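Long-range contacts in transcriptional regulator, LYSR family (Neisseria meningitidis, PDB 4AB6), which probably regulates methionine-biosynthesis genes as a MetR-like LysR-family transcription factor, with this regulatory domain likely sensing a small-molecule effector: residues S16-D21 and I109-P114; L60-E65 and L184-R189. The protein carries 2 engineered substitutions. All coordinates share one frame; numbering follows the deposited sequence.

Contact 1: S16-D21 and I109-P114; sequences SHTSFD and ITYPVP. Engineered in segment 16-21: Ser16 (natural residue Cys), Ser19 (natural residue Cys).
His17 and Tyr111 lay their rings almost exactly parallel, with planes only 6° apart, yet slid so far that the rings barely overlap. The centroids are 4.7 Å apart, and each ring sits largely over the other residue's CB instead. His17 CB hangs 3.8 Å from the centroid of the Tyr111 ring, over its face; Tyr111 CB lies over a face of the imidazole, 3.9 Å from its centroid. The pair is therefore a reciprocal CH-pi contact more than a true stack. Both residues carry CG anti to the carbonyl carbon (chi1 -63° in each), and the two side chains run past each other in opposite directions.

Val113 adds a methyl at the imidazole edge, where CG1 lies in the ring plane 3.6 Å from NE2. Near the far end of the tyrosine, Thr18 crosses at about a right angle and brings CG2 close to the phenol oxygen. The Thr18 hydroxyl turns to Ser16, with OG1 and OG 2.9 Å apart in a hydrogen bond. Ser16 and Ser19 are engineered replacements of cysteines that form a disulfide in another structure of this protein. Tyr111 OH is hydrogen-bonded to Thr140, at the start of helix 140-148, which helps to hold the hydroxyl end of the ring.

Pro112 centres an inverse gamma turn just after strand 108-110. The contact thus joins the chain at the N-terminal end of helix 20-33 to the loop leaving that strand, across the two halves of the LysR effector-binding domain. With no hydrogen bond between the segments, it rests on dispersion and ring-face attraction.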
ATOM      1  N   SER A  16     -12.099  -1.266   3.067  1.00 50.77           N
ATOM      2  CA  SER A  16     -11.129  -1.978   2.239  1.00 51.69           C
ATOM      3  C   SER A  16      -9.933  -1.126   1.841  1.00 55.56           C
ATOM      4  O   SER A  16     -10.071   0.065   1.597  1.00 55.35           O
ATOM      5  CB  SER A  16     -11.802  -2.558   1.003  1.00 57.07           C
ATOM      6  OG  SER A  16     -10.938  -3.474   0.354  1.00 70.09           O
ATOM      7  N   HIS A  17      -8.757  -1.743   1.764  1.00 51.88           N
ATOM      8  CA  HIS A  17      -7.506  -1.098   1.367  1.00 50.72           C
ATOM      9  C   HIS A  17      -7.567  -0.662  -0.110  1.00 51.55           C
ATOM     10  O   HIS A  17      -6.921   0.316  -0.482  1.00 49.73           O
ATOM     11  CB  HIS A  17      -6.320  -2.050   1.601  1.00 52.65           C
ATOM     12  CG  HIS A  17      -6.099  -2.429   3.041  1.00 56.90           C
ATOM     13  ND1 HIS A  17      -4.922  -2.121   3.696  1.00 58.87           N
ATOM     14  CD2 HIS A  17      -6.903  -3.112   3.895  1.00 59.71           C
ATOM     15  CE1 HIS A  17      -5.049  -2.618   4.920  1.00 59.10           C
ATOM     16  NE2 HIS A  17      -6.224  -3.220   5.090  1.00 59.85           N
ATOM     17  N   THR A  18      -8.359  -1.380  -0.941  1.00 47.34           N
ATOM     18  CA  THR A  18      -8.544  -1.088  -2.371  1.00 46.60           C
ATOM     19  C   THR A  18      -9.198   0.268  -2.630  1.00 48.10           C
ATOM     20  O   THR A  18      -8.885   0.902  -3.640  1.00 48.08           O
ATOM     21  CB  THR A  18      -9.329  -2.197  -3.079  1.00 54.20           C
ATOM     22  OG1 THR A  18     -10.536  -2.472  -2.368  1.00 57.83           O
ATOM     23  CG2 THR A  18      -8.530  -3.461  -3.243  1.00 52.37           C
ATOM     24  N   SER A  19     -10.097   0.722  -1.721  1.00 42.27           N
ATOM     25  CA  SER A  19     -10.818   1.992  -1.848  1.00 41.03           C
ATOM     26  C   SER A  19      -9.908   3.197  -1.975  1.00 44.39           C
ATOM     27  O   SER A  19     -10.244   4.125  -2.705  1.00 44.36           O
ATOM     28  CB  SER A  19     -11.808   2.184  -0.707  1.00 42.84           C
ATOM     29  OG  SER A  19     -12.475   0.954  -0.461  1.00 50.61           O
ATOM     30  N   PHE A  20      -8.739   3.157  -1.309  1.00 41.15           N
ATOM     31  CA  PHE A  20      -7.715   4.208  -1.312  1.00 40.54           C
ATOM     32  C   PHE A  20      -7.266   4.621  -2.716  1.00 44.60           C
ATOM     33  O   PHE A  20      -7.043   5.809  -2.943  1.00 43.84           O
ATOM     34  CB  PHE A  20      -6.509   3.791  -0.466  1.00 42.20           C
ATOM     35  CG  PHE A  20      -6.695   3.954   1.020  1.00 44.51           C
ATOM     36  CD1 PHE A  20      -7.241   2.929   1.787  1.00 46.87           C
ATOM     37  CD2 PHE A  20      -6.297   5.119   1.665  1.00 48.14           C
ATOM     38  CE1 PHE A  20      -7.411   3.078   3.167  1.00 49.04           C
ATOM     39  CE2 PHE A  20      -6.463   5.259   3.046  1.00 48.82           C
ATOM     40  CZ  PHE A  20      -7.019   4.236   3.787  1.00 46.85           C
ATOM     41  N   ASP A  21      -7.165   3.652  -3.654  1.00 41.84           N
ATOM     42  CA  ASP A  21      -6.754   3.866  -5.052  1.00 42.55           C
ATOM     43  C   ASP A  21      -7.584   4.939  -5.741  1.00 45.63           C
ATOM     44  O   ASP A  21      -7.030   5.768  -6.456  1.00 45.83           O
ATOM     45  CB  ASP A  21      -6.804   2.551  -5.855  1.00 45.71           C
ATOM     46  CG  ASP A  21      -5.724   1.527  -5.530  1.00 63.69           C
ATOM     47  OD1 ASP A  21      -4.996   1.717  -4.517  1.00 63.35           O
ATOM     48  OD2 ASP A  21      -5.625   0.521  -6.261  1.00 75.37           O
ATOM     49  N   ILE A 109      -4.363 -15.373   0.443  1.00 63.08           N
ATOM     50  CA  ILE A 109      -3.667 -14.100   0.636  1.00 60.12           C
ATOM     51  C   ILE A 109      -4.687 -12.953   0.638  1.00 61.38           C
ATOM     52  O   ILE A 109      -5.351 -12.702  -0.369  1.00 59.86           O
ATOM     53  CB  ILE A 109      -2.507 -13.883  -0.377  1.00 62.69           C
ATOM     54  CG1 ILE A 109      -1.574 -15.119  -0.421  1.00 65.49           C
ATOM     55  CG2 ILE A 109      -1.717 -12.603  -0.033  1.00 60.89           C
ATOM     56  CD1 ILE A 109      -0.782 -15.267  -1.657  1.00 70.68           C
ATOM     57  N   THR A 110      -4.838 -12.298   1.804  1.00 57.56           N
ATOM     58  CA  THR A 110      -5.769 -11.192   2.019  1.00 56.55           C
ATOM     59  C   THR A 110      -5.063 -10.040   2.730  1.00 60.91           C
ATOM     60  O   THR A 110      -3.920 -10.195   3.182  1.00 61.38           O
ATOM     61  CB  THR A 110      -6.990 -11.647   2.864  1.00 71.00           C
ATOM     62  OG1 THR A 110      -6.582 -12.012   4.188  1.00 76.68           O
ATOM     63  CG2 THR A 110      -7.805 -12.762   2.213  1.00 73.09           C
ATOM     64  N   TYR A 111      -5.766  -8.895   2.877  1.00 56.71           N
ATOM     65  CA  TYR A 111      -5.280  -7.738   3.632  1.00 55.94           C
ATOM     66  C   TYR A 111      -5.380  -8.102   5.118  1.00 62.38           C
ATOM     67  O   TYR A 111      -6.202  -8.963   5.448  1.00 63.59           O
ATOM     68  CB  TYR A 111      -6.114  -6.488   3.314  1.00 55.40           C
ATOM     69  CG  TYR A 111      -6.038  -6.053   1.868  1.00 56.50           C
ATOM     70  CD1 TYR A 111      -4.881  -5.490   1.347  1.00 57.65           C
ATOM     71  CD2 TYR A 111      -7.130  -6.203   1.023  1.00 57.87           C
ATOM     72  CE1 TYR A 111      -4.807  -5.093   0.015  1.00 58.49           C
ATOM     73  CE2 TYR A 111      -7.062  -5.826  -0.319  1.00 58.83           C
ATOM     74  CZ  TYR A 111      -5.898  -5.273  -0.817  1.00 65.66           C
ATOM     75  OH  TYR A 111      -5.834  -4.897  -2.131  1.00 65.51           O
ATOM     76  N   PRO A 112      -4.552  -7.538   6.037  1.00 59.89           N
ATOM     77  CA  PRO A 112      -4.678  -7.930   7.450  1.00 61.72           C
ATOM     78  C   PRO A 112      -5.908  -7.301   8.100  1.00 66.74           C
ATOM     79  O   PRO A 112      -5.823  -6.293   8.798  1.00 66.44           O
ATOM     80  CB  PRO A 112      -3.345  -7.500   8.074  1.00 63.67           C
ATOM     81  CG  PRO A 112      -2.790  -6.491   7.167  1.00 66.21           C
ATOM     82  CD  PRO A 112      -3.504  -6.514   5.850  1.00 60.65           C
ATOM     83  N   VAL A 113      -7.069  -7.919   7.824  1.00 64.27           N
ATOM     84  CA  VAL A 113      -8.409  -7.492   8.238  1.00 64.15           C
ATOM     85  C   VAL A 113      -9.272  -8.763   8.549  1.00 71.29           C
ATOM     86  O   VAL A 113      -8.998  -9.809   7.956  1.00 72.10           O
ATOM     87  CB  VAL A 113      -9.034  -6.612   7.115  1.00 66.44           C
ATOM     88  CG1 VAL A 113      -8.450  -5.202   7.114  1.00 64.21           C
ATOM     89  CG2 VAL A 113      -8.872  -7.266   5.744  1.00 66.94           C
ATOM     90  N   PRO A 114     -10.274  -8.735   9.467  1.00 69.18           N
ATOM     91  CA  PRO A 114     -11.056  -9.963   9.716  1.00 71.20           C
ATOM     92  C   PRO A 114     -12.065 -10.252   8.609  1.00 73.96           C
ATOM     93  O   PRO A 114     -12.467  -9.328   7.908  1.00 70.59           O
ATOM     94  CB  PRO A 114     -11.746  -9.701  11.069  1.00 73.71           C
ATOM     95  CG  PRO A 114     -11.334  -8.307  11.497  1.00 75.84           C
ATOM     96  CD  PRO A 114     -10.761  -7.617  10.300  1.00 69.53           C
TER

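Contact 2: L60-E65 and L184-R189; sequences LAIVSE and LYAAIR
Leu60 holds CG anti to the backbone N (chi1 -168°), while Ile188 puts CG1 between the backbone N and the carbonyl carbon (chi1 58°), which leaves CG2 anti to the carbonyl carbon and turned to Leu60, with Leu60 CD1 3.8 Å from Ile188 CG2 across the strands. Farther along, Ile62 reaches Ala186 CB with CD1 and Leu184 CD2 with CG2. Val63, alongside Ala61 and Ala187 on the opposite face, sets CG2 against the CB atoms of Tyr185 and Ala187.

Four backbone bonds hold the pair. Ala61 and Ala187 exchange two: Ala187 N gives to Ala61 O over 2.7 Å at a nearly straight 173°, and Ala61 N returns one to Ala187 O at 2.8 Å. Val63 and Tyr185 form the second such couple, with Ile62 and Ala186 as the non-hydrogen-bonded pair between them.

Strand 60-63 lies between parallel strand 9-14 and antiparallel strand 180-189, in the mixed sheet of the periplasmic-binding-protein fold that LysR effector domains share. Helix 196-212 covers the face bearing Leu60, Ile62 and Ala186, and helix 49-54 the face bearing Ala61, Val63 and Ala187. The Tyr185 ring has Val63 O at its edge, and where the chain leaves the strand its CD1 lies 3.9 Å from Glu65 C.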
ATOM      1  N   LEU A  60     -17.615  10.092   7.663  1.00 40.07           N
ATOM      2  CA  LEU A  60     -18.035   9.366   6.469  1.00 39.71           C
ATOM      3  C   LEU A  60     -17.323   8.024   6.442  1.00 40.74           C
ATOM      4  O   LEU A  60     -16.124   7.965   6.698  1.00 39.39           O
ATOM      5  CB  LEU A  60     -17.726  10.179   5.198  1.00 40.35           C
ATOM      6  CG  LEU A  60     -18.342   9.686   3.897  1.00 45.92           C
ATOM      7  CD1 LEU A  60     -18.918  10.830   3.104  1.00 47.84           C
ATOM      8  CD2 LEU A  60     -17.316   8.954   3.062  1.00 47.72           C
ATOM      9  N   ALA A  61     -18.055   6.953   6.118  1.00 37.35           N
ATOM     10  CA  ALA A  61     -17.514   5.603   6.058  1.00 36.70           C
ATOM     11  C   ALA A  61     -17.779   4.951   4.710  1.00 39.85           C
ATOM     12  O   ALA A  61     -18.902   4.995   4.217  1.00 40.95           O
ATOM     13  CB  ALA A  61     -18.090   4.750   7.183  1.00 38.25           C
ATOM     14  N   ILE A  62     -16.742   4.343   4.116  1.00 35.76           N
ATOM     15  CA  ILE A  62     -16.833   3.629   2.834  1.00 36.50           C
ATOM     16  C   ILE A  62     -16.998   2.147   3.178  1.00 43.43           C
ATOM     17  O   ILE A  62     -16.055   1.538   3.683  1.00 43.15           O
ATOM     18  CB  ILE A  62     -15.593   3.921   1.932  1.00 38.54           C
ATOM     19  CG1 ILE A  62     -15.384   5.446   1.656  1.00 38.03           C
ATOM     20  CG2 ILE A  62     -15.612   3.087   0.640  1.00 40.87           C
ATOM     21  CD1 ILE A  62     -16.425   6.161   0.754  1.00 46.17           C
ATOM     22  N   VAL A  63     -18.216   1.591   2.978  1.00 41.89           N
ATOM     23  CA  VAL A  63     -18.546   0.205   3.345  1.00 42.74           C
ATOM     24  C   VAL A  63     -19.015  -0.694   2.188  1.00 49.93           C
ATOM     25  O   VAL A  63     -19.516  -0.195   1.182  1.00 49.24           O
ATOM     26  CB  VAL A  63     -19.455   0.088   4.604  1.00 47.21           C
ATOM     27  CG1 VAL A  63     -18.723   0.543   5.865  1.00 45.64           C
ATOM     28  CG2 VAL A  63     -20.774   0.834   4.430  1.00 48.29           C
ATOM     29  N   SER A  64     -18.857  -2.024   2.351  1.00 50.68           N
ATOM     30  CA  SER A  64     -19.229  -3.044   1.364  1.00 54.22           C
ATOM     31  C   SER A  64     -20.650  -3.617   1.530  1.00 65.22           C
ATOM     32  O   SER A  64     -21.043  -4.515   0.770  1.00 68.64           O
ATOM     33  CB  SER A  64     -18.190  -4.161   1.317  1.00 58.44           C
ATOM     34  OG  SER A  64     -18.295  -4.990   2.465  1.00 73.16           O
ATOM     35  N   GLU A  65     -21.420  -3.099   2.502  1.00 63.14           N
ATOM     36  CA  GLU A  65     -22.797  -3.532   2.749  1.00 66.31           C
ATOM     37  C   GLU A  65     -23.634  -2.445   3.419  1.00 69.95           C
ATOM     38  O   GLU A  65     -23.146  -1.763   4.325  1.00 68.27           O
ATOM     39  CB  GLU A  65     -22.863  -4.865   3.532  1.00 69.55           C
ATOM     40  CG  GLU A  65     -22.080  -4.900   4.840  1.00 84.56           C
ATOM     41  CD  GLU A  65     -22.083  -6.221   5.586  1.00118.83           C
ATOM     42  OE1 GLU A  65     -22.867  -7.124   5.212  1.00119.96           O
ATOM     43  OE2 GLU A  65     -21.303  -6.350   6.557  1.00116.43           O
ATOM     44  N   LEU A 184     -20.616  -1.125  -3.095  1.00 52.93           N
ATOM     45  CA  LEU A 184     -20.021  -0.065  -2.284  1.00 49.89           C
ATOM     46  C   LEU A 184     -20.948   1.075  -1.937  1.00 53.77           C
ATOM     47  O   LEU A 184     -21.632   1.610  -2.812  1.00 55.69           O
ATOM     48  CB  LEU A 184     -18.693   0.435  -2.869  1.00 47.97           C
ATOM     49  CG  LEU A 184     -17.442  -0.218  -2.300  1.00 50.40           C
ATOM     50  CD1 LEU A 184     -17.299  -1.656  -2.767  1.00 51.63           C
ATOM     51  CD2 LEU A 184     -16.219   0.561  -2.665  1.00 49.83           C
ATOM     52  N   TYR A 185     -20.973   1.440  -0.642  1.00 47.18           N
ATOM     53  CA  TYR A 185     -21.817   2.496  -0.089  1.00 45.93           C
ATOM     54  C   TYR A 185     -21.018   3.465   0.773  1.00 47.83           C
ATOM     55  O   TYR A 185     -20.045   3.071   1.419  1.00 45.30           O
ATOM     56  CB  TYR A 185     -22.939   1.893   0.785  1.00 46.61           C
ATOM     57  CG  TYR A 185     -23.827   0.881   0.099  1.00 47.92           C
ATOM     58  CD1 TYR A 185     -23.501  -0.470   0.100  1.00 48.22           C
ATOM     59  CD2 TYR A 185     -25.022   1.261  -0.495  1.00 51.29           C
ATOM     60  CE1 TYR A 185     -24.318  -1.412  -0.519  1.00 51.18           C
ATOM     61  CE2 TYR A 185     -25.850   0.327  -1.118  1.00 53.37           C
ATOM     62  CZ  TYR A 185     -25.498  -1.013  -1.117  1.00 59.16           C
ATOM     63  OH  TYR A 185     -26.301  -1.950  -1.717  1.00 62.46           O
ATOM     64  N   ALA A 186     -21.466   4.720   0.822  1.00 45.43           N
ATOM     65  CA  ALA A 186     -20.891   5.736   1.688  1.00 44.11           C
ATOM     66  C   ALA A 186     -21.907   5.991   2.802  1.00 46.65           C
ATOM     67  O   ALA A 186     -23.061   6.324   2.522  1.00 47.50           O
ATOM     68  CB  ALA A 186     -20.598   7.001   0.907  1.00 45.34           C
ATOM     69  N   ALA A 187     -21.500   5.740   4.050  1.00 41.10           N
ATOM     70  CA  ALA A 187     -22.337   5.878   5.236  1.00 41.24           C
ATOM     71  C   ALA A 187     -21.976   7.100   6.053  1.00 41.97           C
ATOM     72  O   ALA A 187     -20.805   7.421   6.213  1.00 39.82           O
ATOM     73  CB  ALA A 187     -22.234   4.630   6.099  1.00 42.08           C
ATOM     74  N   ILE A 188     -22.998   7.780   6.564  1.00 38.97           N
ATOM     75  CA  ILE A 188     -22.902   8.986   7.392  1.00 38.23           C
ATOM     76  C   ILE A 188     -24.014   8.941   8.453  1.00 42.44           C
ATOM     77  O   ILE A 188     -24.997   8.205   8.283  1.00 43.32           O
ATOM     78  CB  ILE A 188     -22.992  10.302   6.544  1.00 42.45           C
ATOM     79  CG1 ILE A 188     -24.305  10.391   5.723  1.00 45.23           C
ATOM     80  CG2 ILE A 188     -21.756  10.521   5.666  1.00 42.66           C
ATOM     81  CD1 ILE A 188     -24.735  11.813   5.387  1.00 58.65           C
ATOM     82  N   ARG A 189     -23.872   9.732   9.529  1.00 38.07           N
ATOM     83  CA  ARG A 189     -24.896   9.821  10.571  1.00 38.72           C
ATOM     84  C   ARG A 189     -26.089  10.591  10.020  1.00 45.46           C
ATOM     85  O   ARG A 189     -25.909  11.530   9.243  1.00 45.57           O
ATOM     86  CB  ARG A 189     -24.368  10.533  11.822  1.00 36.10           C
ATOM     87  CG  ARG A 189     -23.287   9.758  12.582  1.00 36.85           C
ATOM     88  CD  ARG A 189     -22.790  10.519  13.793  1.00 33.52           C
ATOM     89  NE  ARG A 189     -22.135  11.780  13.438  1.00 37.83           N
ATOM     90  CZ  ARG A 189     -20.844  11.899  13.155  1.00 48.40           C
ATOM     91  NH1 ARG A 189     -20.053  10.834  13.180  1.00 28.13           N
ATOM     92  NH2 ARG A 189     -20.332  13.080  12.847  1.00 42.27           N
TER

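From the N terminus, strand 9-14 runs into residues 16-21, the first half of contact 1, and helix 20-33 follows. The chain then reaches strand 60-63, which opens contact 2. It goes on through strand 72-86 to residues 109-114, where contact 1 closes a loop with 87 residues between its segments. Only later does strand 180-189 close contact 2, so the two loops cross rather than nest. Contact 2 knits the mixed sheet, while contact 1 reaches from the end of that sheet's first strand to the separate two-stranded parallel sheet. The contacts touch where the engineered Ser19 places OG 3.9 Å from Ile62 CG2.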